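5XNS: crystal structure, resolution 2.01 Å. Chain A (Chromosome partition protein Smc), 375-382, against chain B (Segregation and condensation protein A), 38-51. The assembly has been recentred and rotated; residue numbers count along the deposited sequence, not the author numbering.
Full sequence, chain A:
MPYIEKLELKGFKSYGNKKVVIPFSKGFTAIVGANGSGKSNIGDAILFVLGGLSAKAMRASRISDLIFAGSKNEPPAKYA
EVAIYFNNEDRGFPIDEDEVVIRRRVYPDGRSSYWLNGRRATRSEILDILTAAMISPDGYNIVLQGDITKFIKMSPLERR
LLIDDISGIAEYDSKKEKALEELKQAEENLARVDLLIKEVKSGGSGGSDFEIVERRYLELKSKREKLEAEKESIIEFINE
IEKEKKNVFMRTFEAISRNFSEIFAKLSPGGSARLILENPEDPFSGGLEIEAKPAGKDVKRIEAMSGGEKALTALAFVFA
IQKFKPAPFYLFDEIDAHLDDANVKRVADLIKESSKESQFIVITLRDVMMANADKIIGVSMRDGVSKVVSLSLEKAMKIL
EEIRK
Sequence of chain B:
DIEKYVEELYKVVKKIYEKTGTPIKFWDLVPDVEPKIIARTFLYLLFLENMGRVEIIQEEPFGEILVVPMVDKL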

# COMPACT_ATOMS: atom_id res chain seq x y z
N LYS A 375 1.48 -14.05 -10.56
CA LYS A 375 1.24 -15.21 -9.72
C LYS A 375 -0.10 -15.06 -9.02
O LYS A 375 -0.60 -13.95 -8.82
CB LYS A 375 2.38 -15.41 -8.70
CG LYS A 375 3.65 -15.95 -9.36
CD LYS A 375 4.88 -15.79 -8.48
CE LYS A 375 6.04 -16.66 -8.97
NZ LYS A 375 7.26 -16.49 -8.14
N ILE A 376 -0.70 -16.20 -8.71
CA ILE A 376 -2.00 -16.26 -8.07
C ILE A 376 -1.88 -17.15 -6.86
O ILE A 376 -1.34 -18.26 -6.95
CB ILE A 376 -3.09 -16.78 -9.03
CG1 ILE A 376 -3.20 -15.84 -10.25
CG2 ILE A 376 -4.41 -16.90 -8.31
CD1 ILE A 376 -4.11 -16.37 -11.33
N ILE A 377 -2.33 -16.64 -5.71
CA ILE A 377 -2.33 -17.37 -4.45
C ILE A 377 -3.79 -17.67 -4.18
O ILE A 377 -4.59 -16.74 -4.01
CB ILE A 377 -1.70 -16.55 -3.30
CG1 ILE A 377 -0.33 -15.99 -3.68
CG2 ILE A 377 -1.55 -17.41 -2.06
CD1 ILE A 377 0.66 -17.05 -4.10
N GLY A 378 -4.14 -18.95 -4.19
CA GLY A 378 -5.51 -19.36 -3.95
C GLY A 378 -5.66 -19.70 -2.49
O GLY A 378 -4.81 -20.38 -1.91
N VAL A 379 -6.74 -19.21 -1.89
CA VAL A 379 -7.00 -19.39 -0.46
C VAL A 379 -8.32 -20.11 -0.32
O VAL A 379 -9.31 -19.74 -0.98
CB VAL A 379 -7.04 -18.05 0.29
CG1 VAL A 379 -7.16 -18.28 1.81
CG2 VAL A 379 -5.82 -17.21 -0.04
N SER A 380 -8.35 -21.11 0.54
CA SER A 380 -9.59 -21.81 0.85
C SER A 380 -9.57 -22.20 2.32
O SER A 380 -8.51 -22.44 2.91
CB SER A 380 -9.76 -23.06 -0.03
OG SER A 380 -8.72 -23.97 0.25
N MET A 381 -10.76 -22.27 2.91
CA MET A 381 -10.90 -22.57 4.33
C MET A 381 -11.30 -24.03 4.47
O MET A 381 -12.36 -24.45 3.97
CB MET A 381 -11.93 -21.66 5.00
CG MET A 381 -11.69 -21.54 6.48
SD MET A 381 -12.75 -20.34 7.29
CE MET A 381 -14.33 -21.19 7.20
N ARG A 382 -10.44 -24.81 5.13
CA ARG A 382 -10.64 -26.24 5.37
C ARG A 382 -10.78 -26.45 6.88
O ARG A 382 -9.80 -26.38 7.62
CB ARG A 382 -9.47 -27.04 4.79
CG ARG A 382 -9.59 -28.56 4.89
CD ARG A 382 -8.56 -29.26 3.99
NE ARG A 382 -7.24 -29.31 4.62
CZ ARG A 382 -6.79 -30.33 5.35
NH1 ARG A 382 -7.56 -31.39 5.57
NH2 ARG A 382 -5.57 -30.29 5.89
N ILE B 38 -7.06 -20.28 -17.33
CA ILE B 38 -6.28 -20.88 -16.25
C ILE B 38 -6.76 -20.31 -14.92
O ILE B 38 -7.07 -21.06 -13.98
CB ILE B 38 -4.78 -20.65 -16.45
CG1 ILE B 38 -4.31 -21.28 -17.76
CG2 ILE B 38 -4.00 -21.25 -15.29
CD1 ILE B 38 -2.97 -20.76 -18.22
N ALA B 39 -6.87 -18.99 -14.84
CA ALA B 39 -7.26 -18.37 -13.57
C ALA B 39 -8.65 -18.82 -13.16
O ALA B 39 -8.88 -19.19 -11.99
CB ALA B 39 -7.18 -16.85 -13.70
N ARG B 40 -9.59 -18.84 -14.11
CA ARG B 40 -10.97 -19.21 -13.79
C ARG B 40 -11.08 -20.66 -13.33
O ARG B 40 -11.83 -20.97 -12.39
CB ARG B 40 -11.85 -18.95 -15.01
CG ARG B 40 -13.33 -19.23 -14.80
CD ARG B 40 -14.09 -19.05 -16.11
NE ARG B 40 -14.12 -17.66 -16.56
CZ ARG B 40 -14.41 -17.29 -17.81
NH1 ARG B 40 -14.66 -18.22 -18.72
NH2 ARG B 40 -14.44 -16.00 -18.15
N THR B 41 -10.35 -21.57 -13.97
CA THR B 41 -10.36 -22.96 -13.52
C THR B 41 -9.85 -23.06 -12.09
O THR B 41 -10.47 -23.71 -11.24
CB THR B 41 -9.49 -23.82 -14.45
OG1 THR B 41 -9.85 -23.58 -15.82
CG2 THR B 41 -9.66 -25.32 -14.12
N PHE B 42 -8.72 -22.40 -11.81
CA PHE B 42 -8.17 -22.39 -10.46
C PHE B 42 -9.19 -21.85 -9.46
O PHE B 42 -9.45 -22.47 -8.42
CB PHE B 42 -6.88 -21.55 -10.46
CG PHE B 42 -6.09 -21.61 -9.19
CD1 PHE B 42 -5.90 -22.82 -8.52
CD2 PHE B 42 -5.49 -20.46 -8.68
CE1 PHE B 42 -5.16 -22.87 -7.34
CE2 PHE B 42 -4.73 -20.50 -7.52
CZ PHE B 42 -4.56 -21.71 -6.84
N LEU B 43 -9.84 -20.73 -9.81
CA LEU B 43 -10.82 -20.11 -8.92
C LEU B 43 -11.99 -21.04 -8.63
O LEU B 43 -12.40 -21.21 -7.48
CB LEU B 43 -11.33 -18.80 -9.53
CG LEU B 43 -12.26 -17.92 -8.70
CD1 LEU B 43 -11.55 -17.38 -7.48
CD2 LEU B 43 -12.75 -16.77 -9.56
N TYR B 44 -12.55 -21.66 -9.68
CA TYR B 44 -13.69 -22.55 -9.50
C TYR B 44 -13.32 -23.72 -8.59
O TYR B 44 -14.13 -24.14 -7.75
CB TYR B 44 -14.18 -23.03 -10.87
CG TYR B 44 -14.87 -21.93 -11.67
CD1 TYR B 44 -15.04 -20.66 -11.13
CD2 TYR B 44 -15.35 -22.16 -12.94
CE1 TYR B 44 -15.66 -19.65 -11.84
CE2 TYR B 44 -15.98 -21.16 -13.67
CZ TYR B 44 -16.14 -19.91 -13.11
OH TYR B 44 -16.76 -18.90 -13.83
N LEU B 45 -12.10 -24.24 -8.72
CA LEU B 45 -11.64 -25.27 -7.80
C LEU B 45 -11.54 -24.73 -6.38
O LEU B 45 -11.96 -25.40 -5.42
CB LEU B 45 -10.30 -25.83 -8.28
CG LEU B 45 -10.41 -26.66 -9.57
CD1 LEU B 45 -9.03 -26.89 -10.15
CD2 LEU B 45 -11.16 -27.99 -9.34
N LEU B 46 -11.06 -23.49 -6.21
CA LEU B 46 -10.99 -22.95 -4.85
C LEU B 46 -12.38 -22.75 -4.27
O LEU B 46 -12.58 -22.94 -3.07
CB LEU B 46 -10.19 -21.65 -4.84
CG LEU B 46 -8.75 -21.90 -5.23
CD1 LEU B 46 -8.13 -20.64 -5.83
CD2 LEU B 46 -7.94 -22.41 -4.05
N PHE B 47 -13.35 -22.35 -5.11
CA PHE B 47 -14.74 -22.32 -4.67
C PHE B 47 -15.19 -23.70 -4.20
O PHE B 47 -15.79 -23.84 -3.12
CB PHE B 47 -15.65 -21.82 -5.81
CG PHE B 47 -15.53 -20.34 -6.12
CD1 PHE B 47 -14.74 -19.50 -5.34
CD2 PHE B 47 -16.20 -19.79 -7.20
CE1 PHE B 47 -14.64 -18.14 -5.63
CE2 PHE B 47 -16.11 -18.44 -7.50
CZ PHE B 47 -15.33 -17.61 -6.71
N LEU B 48 -14.91 -24.73 -5.00
CA LEU B 48 -15.32 -26.07 -4.62
C LEU B 48 -14.61 -26.53 -3.35
O LEU B 48 -15.19 -27.24 -2.53
CB LEU B 48 -15.07 -27.05 -5.78
CG LEU B 48 -16.09 -26.96 -6.94
CD1 LEU B 48 -15.57 -27.69 -8.16
CD2 LEU B 48 -17.46 -27.51 -6.55
N GLU B 49 -13.36 -26.12 -3.17
CA GLU B 49 -12.65 -26.56 -1.98
C GLU B 49 -13.18 -25.86 -0.73
O GLU B 49 -13.27 -26.48 0.33
CB GLU B 49 -11.15 -26.34 -2.13
CG GLU B 49 -10.39 -26.88 -0.93
CD GLU B 49 -8.91 -26.88 -1.14
OE1 GLU B 49 -8.39 -25.84 -1.61
OE2 GLU B 49 -8.27 -27.92 -0.83
N ASN B 50 -13.55 -24.58 -0.85
CA ASN B 50 -14.08 -23.87 0.31
C ASN B 50 -15.42 -24.45 0.75
O ASN B 50 -15.78 -24.33 1.92
CB ASN B 50 -14.21 -22.38 -0.01
CG ASN B 50 -14.18 -21.53 1.24
OD1 ASN B 50 -13.14 -21.42 1.91
ND2 ASN B 50 -15.31 -20.92 1.57
N MET B 51 -16.16 -25.07 -0.16
CA MET B 51 -17.41 -25.75 0.16
C MET B 51 -17.21 -27.21 0.55
O MET B 51 -18.20 -27.91 0.79
CB MET B 51 -18.38 -25.70 -1.03
CG MET B 51 -18.74 -24.32 -1.50
SD MET B 51 -19.75 -24.42 -3.01
CE MET B 51 -18.57 -24.93 -4.24
O HOH W 1 -11.80 -20.51 -1.80

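A strand of Smc (within the stretch 375-382) packs against a helix of segregation and condensation protein A. The two run nearly parallel, with 15° between their N-to-C directions. Their axes approach to 7.2 Å.

The strand alternates. I376(A) and S380(A) point their CB atoms toward the helix, while I377(A) and V379(A) point away. On the helix, F42(B), L46(B) and E49(B) point toward the strand.

The apolar contacts run from I376(A) to G378(A). I376(A) CD1 sits 3.9 Å from A39(B) CB. I376(A) CG2 meets the edge of the F42(B) ring, 3.7 Å from CE2. G378(A) allows close packing: its CA lies 3.5 Å from L46(B) CD1. A CB at this position would clash with L46(B) CD1 and F42(B) CZ.

Polar contacts take over further along. S380(A) OG donates a hydrogen bond to E49(B) OE1 at 2.7 Å. This carboxylate is also hydrogen-bonded elsewhere in the structure. M381(A) N donates to N50(B) OD1 at 2.7 Å, so a side-chain amide caters for a strand backbone NH. The CB of N50(B) points sideways, but the end of its side chain comes nearer.

One water links the backbones. It donates to V379(A) O at 2.7 Å and to L46(B) O at 2.9 Å.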